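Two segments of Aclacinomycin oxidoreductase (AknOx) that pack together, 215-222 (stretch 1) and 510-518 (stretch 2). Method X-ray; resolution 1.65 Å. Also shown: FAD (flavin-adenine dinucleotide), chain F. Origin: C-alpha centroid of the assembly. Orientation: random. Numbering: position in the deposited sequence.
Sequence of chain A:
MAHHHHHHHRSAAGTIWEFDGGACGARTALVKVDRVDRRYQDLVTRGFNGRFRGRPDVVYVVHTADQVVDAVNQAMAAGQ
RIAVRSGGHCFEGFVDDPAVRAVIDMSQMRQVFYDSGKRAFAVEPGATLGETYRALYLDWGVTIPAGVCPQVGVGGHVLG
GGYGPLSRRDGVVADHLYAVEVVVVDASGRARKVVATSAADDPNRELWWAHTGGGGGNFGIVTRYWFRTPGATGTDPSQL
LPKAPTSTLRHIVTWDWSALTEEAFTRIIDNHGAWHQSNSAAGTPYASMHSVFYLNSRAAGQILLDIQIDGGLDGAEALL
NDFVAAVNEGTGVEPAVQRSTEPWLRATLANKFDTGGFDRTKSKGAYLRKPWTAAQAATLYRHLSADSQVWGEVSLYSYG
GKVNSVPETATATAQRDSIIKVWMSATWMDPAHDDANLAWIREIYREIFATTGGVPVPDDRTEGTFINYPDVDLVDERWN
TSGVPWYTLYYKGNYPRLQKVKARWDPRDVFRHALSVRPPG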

# COMPACT_ATOMS: atom_id res chain seq x y z
N GLY A 215 10.00 -1.98 -1.72
CA GLY A 215 9.06 -2.76 -2.48
C GLY A 215 9.42 -4.21 -2.71
O GLY A 215 10.58 -4.61 -2.59
N GLY A 216 8.44 -5.01 -3.09
CA GLY A 216 8.30 -6.39 -3.28
C GLY A 216 9.24 -7.27 -4.00
O GLY A 216 9.92 -8.12 -3.42
N GLY A 217 9.37 -7.24 -5.34
CA GLY A 217 10.13 -8.37 -5.90
C GLY A 217 11.52 -7.98 -6.34
O GLY A 217 11.79 -8.03 -7.54
N ASN A 218 12.38 -7.60 -5.38
CA ASN A 218 13.70 -7.11 -5.74
C ASN A 218 14.85 -7.63 -4.89
O ASN A 218 15.97 -7.76 -5.40
CB ASN A 218 13.73 -5.57 -5.68
CG ASN A 218 12.53 -4.98 -4.97
OD1 ASN A 218 12.19 -5.54 -3.93
ND2 ASN A 218 11.90 -3.92 -5.48
N PHE A 219 14.65 -7.93 -3.60
CA PHE A 219 15.83 -8.13 -2.74
C PHE A 219 16.00 -9.53 -2.18
O PHE A 219 16.98 -9.80 -1.46
CB PHE A 219 15.74 -7.14 -1.59
CG PHE A 219 15.71 -5.69 -2.02
CD1 PHE A 219 16.86 -5.10 -2.50
CD2 PHE A 219 14.55 -4.94 -1.96
CE1 PHE A 219 16.88 -3.78 -2.89
CE2 PHE A 219 14.57 -3.61 -2.34
CZ PHE A 219 15.73 -3.03 -2.80
N GLY A 220 15.12 -10.46 -2.51
CA GLY A 220 15.09 -11.80 -1.97
C GLY A 220 13.71 -12.15 -1.44
O GLY A 220 12.77 -11.40 -1.71
N ILE A 221 13.56 -13.25 -0.71
CA ILE A 221 12.22 -13.62 -0.21
C ILE A 221 12.17 -13.49 1.30
O ILE A 221 12.91 -14.18 2.01
CB ILE A 221 11.81 -15.03 -0.66
CG1 ILE A 221 11.77 -15.14 -2.19
CG2 ILE A 221 10.49 -15.47 -0.04
CD1 ILE A 221 11.50 -16.54 -2.70
N VAL A 222 11.30 -12.61 1.79
CA VAL A 222 11.13 -12.45 3.24
C VAL A 222 10.40 -13.66 3.81
O VAL A 222 9.31 -14.05 3.38
CB VAL A 222 10.38 -11.16 3.56
CG1 VAL A 222 10.11 -11.03 5.05
CG2 VAL A 222 11.18 -9.96 3.09
N VAL A 510 18.24 -12.28 -9.52
CA VAL A 510 17.36 -13.44 -9.51
C VAL A 510 15.91 -13.01 -9.31
O VAL A 510 15.00 -13.66 -9.84
CB VAL A 510 17.84 -14.45 -8.46
CG1 VAL A 510 16.88 -15.58 -8.23
CG2 VAL A 510 19.18 -15.02 -8.95
N PHE A 511 15.78 -11.90 -8.58
CA PHE A 511 14.49 -11.29 -8.26
C PHE A 511 14.28 -9.99 -9.02
O PHE A 511 14.95 -8.98 -8.87
CB PHE A 511 14.39 -11.06 -6.74
CG PHE A 511 14.78 -12.34 -6.01
CD1 PHE A 511 16.04 -12.53 -5.52
CD2 PHE A 511 13.84 -13.36 -5.85
CE1 PHE A 511 16.43 -13.69 -4.86
CE2 PHE A 511 14.22 -14.51 -5.22
CZ PHE A 511 15.49 -14.71 -4.73
N ARG A 512 13.28 -10.06 -9.91
CA ARG A 512 13.03 -8.98 -10.83
C ARG A 512 11.57 -8.99 -11.28
O ARG A 512 10.88 -9.98 -11.05
CB ARG A 512 13.96 -9.10 -12.05
N HIS A 513 11.15 -7.91 -11.91
CA HIS A 513 9.83 -7.71 -12.51
C HIS A 513 9.89 -6.34 -13.21
O HIS A 513 10.94 -5.70 -13.08
CB HIS A 513 8.67 -7.75 -11.53
CG HIS A 513 8.79 -6.83 -10.35
ND1 HIS A 513 9.03 -7.30 -9.08
CD2 HIS A 513 8.73 -5.48 -10.25
CE1 HIS A 513 9.10 -6.27 -8.24
NE2 HIS A 513 8.91 -5.16 -8.92
N ALA A 514 8.82 -5.93 -13.87
CA ALA A 514 8.77 -4.71 -14.66
C ALA A 514 9.19 -3.48 -13.89
O ALA A 514 9.88 -2.60 -14.44
CB ALA A 514 7.37 -4.51 -15.26
N LEU A 515 8.82 -3.32 -12.62
CA LEU A 515 9.20 -1.99 -12.07
C LEU A 515 10.27 -2.17 -11.00
O LEU A 515 10.21 -1.58 -9.93
CB LEU A 515 7.96 -1.26 -11.56
CG LEU A 515 7.33 -0.24 -12.51
CD1 LEU A 515 7.47 -0.66 -13.96
CD2 LEU A 515 5.86 0.01 -12.18
N SER A 516 11.23 -3.01 -11.32
CA SER A 516 12.29 -3.51 -10.47
C SER A 516 13.48 -2.57 -10.32
O SER A 516 13.85 -1.91 -11.29
CB SER A 516 12.81 -4.84 -11.07
OG SER A 516 12.90 -5.82 -10.05
N VAL A 517 14.06 -2.53 -9.13
CA VAL A 517 15.29 -1.83 -8.84
C VAL A 517 16.44 -2.48 -9.61
O VAL A 517 16.60 -3.71 -9.62
CB VAL A 517 15.65 -1.84 -7.34
CG1 VAL A 517 14.58 -1.11 -6.51
CG2 VAL A 517 15.80 -3.27 -6.84
N ARG A 518 17.25 -1.65 -10.26
CA ARG A 518 18.34 -2.14 -11.09
C ARG A 518 19.69 -1.92 -10.42
O ARG A 518 19.92 -0.96 -9.69
CB ARG A 518 18.31 -1.47 -12.47
PA FAD F . 1.50 -10.11 -3.62
O1A FAD F . 1.01 -10.09 -4.94
O2A FAD F . 1.70 -11.48 -3.14
O5B FAD F . 2.84 -9.29 -3.49
C5B FAD F . 2.98 -8.02 -4.00
C4B FAD F . 4.45 -7.74 -4.31
O4B FAD F . 5.23 -8.16 -3.23
C3B FAD F . 4.94 -8.58 -5.50
O3B FAD F . 6.00 -7.95 -6.13
C2B FAD F . 5.46 -9.84 -4.84
O2B FAD F . 6.40 -10.57 -5.58
C1B FAD F . 6.02 -9.25 -3.56
N9A FAD F . 6.16 -10.23 -2.46
C8A FAD F . 5.21 -11.05 -1.98
N7A FAD F . 5.69 -11.77 -0.99
C5A FAD F . 6.97 -11.45 -0.84
C6A FAD F . 7.97 -11.87 0.03
N6A FAD F . 7.66 -12.71 0.94
N1A FAD F . 9.18 -11.34 -0.05
C2A FAD F . 9.40 -10.41 -0.94
N3A FAD F . 8.48 -9.96 -1.77
C4A FAD F . 7.29 -10.48 -1.75
N1 FAD F . -1.67 -0.67 0.57
C2 FAD F . -1.48 0.27 1.55
O2 FAD F . -0.47 0.77 1.76
N3 FAD F . -2.56 0.63 2.31
C4 FAD F . -3.81 0.07 2.13
O4 FAD F . -4.70 0.35 2.88
C4X FAD F . -3.99 -0.90 1.14
N5 FAD F . -5.21 -1.47 0.89
C5X FAD F . -5.36 -2.46 -0.02
C6 FAD F . -6.60 -3.09 -0.19
C7 FAD F . -6.75 -4.04 -1.15
C7M FAD F . -8.06 -4.75 -1.20
C8 FAD F . -5.65 -4.47 -1.91
C8M FAD F . -5.76 -5.73 -2.74
C9 FAD F . -4.45 -3.84 -1.70
C9A FAD F . -4.27 -2.82 -0.80
N10 FAD F . -3.05 -2.19 -0.64
C10 FAD F . -2.90 -1.27 0.36
C1' FAD F . -2.06 -2.11 -1.75
C2' FAD F . -1.03 -3.24 -1.81
O2' FAD F . -1.18 -4.21 -2.80
C3' FAD F . -0.80 -3.95 -0.49
O3' FAD F . -0.45 -3.06 0.52
C4' FAD F . 0.21 -5.08 -0.84
O4' FAD F . 0.97 -4.87 -1.96
C5' FAD F . -0.28 -6.50 -0.98
O5' FAD F . 0.79 -7.38 -1.04
P FAD F . 0.43 -8.89 -1.22
O1P FAD F . 1.32 -9.71 -0.47
O2P FAD F . -0.91 -9.06 -0.87
O3P FAD F . 0.49 -9.23 -2.76

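No hydrogen bond joins the two stretches among the atoms modelled, although the backbone of one lies close against the other; the 421 Å² they bury together is held by shape and apolar contact. The most distinctive piece is a glycine laid on an aromatic face: Gly220 CA sits 3.8 Å from the centroid of the Phe511 ring, 16° off the ring normal, a CH-pi contact in which a polarised C-H meets the pi cloud. Gly220 has phi/psi of 128/-169, where a CB would be jammed against the preceding carbonyl O, so the backbone itself calls for glycine here.

Phe511 points toward stretch 1 and has the largest covered area of any residue in the contact. Beyond Gly220, its ring meets Ile221, whose CG1 lies 3.9 Å from Phe511 CE2; Ile221 leaves its backbone sideways, but the end of its side chain comes nearer. A second apolar cluster forms around Val517, which also points toward stretch 1. Its CG2 lies 3.3 Å from Asn218 CB and 4.0 Å from Phe219 CZ. The CA-to-CB bond of Phe219 points away, yet with chi1 in the m well the far end of its ring reaches back to the valine methyl.

The closest CA atoms across the stretches are those of Asn218 and Phe511, 4.9 Å apart. Beside this point Gly217 O lies 3.5 Å from Arg512 N, but the angle is poor for a hydrogen bond, and the same carbonyl is 3.2 Å from His513 ND1, again badly aligned. Proximity here is packing rather than bonding. The His513 ring, with chi1 in the p well, approaches edge-on, its CE1 3.1 Å from Gly217 N. A CB on Gly217 would fall 2.6 Å from His513 ND1, a clash, so the bare glycine leaves room for the imidazole.

Stretch 2 has no regular helix or strand. A type I turn from His513 to Ser516 folds it, and a weak hydrogen bond from His513 N to Ser516 OG (3.3 Å) bridges the ends of that turn. The fold lets residues before and after the turn, Phe511 and Val517, both reach stretch 1.

Stretch 1 also binds the adenine of FAD. Val222 N donates to FAD N1A (3.1 Å) and FAD N6A donates to Val222 O (3.2 Å), a backbone pairing that reads the adenine edge. At Gly216 a CB would clash with FAD O4B at 2.5 Å, so the missing side chain makes room for the cofactor.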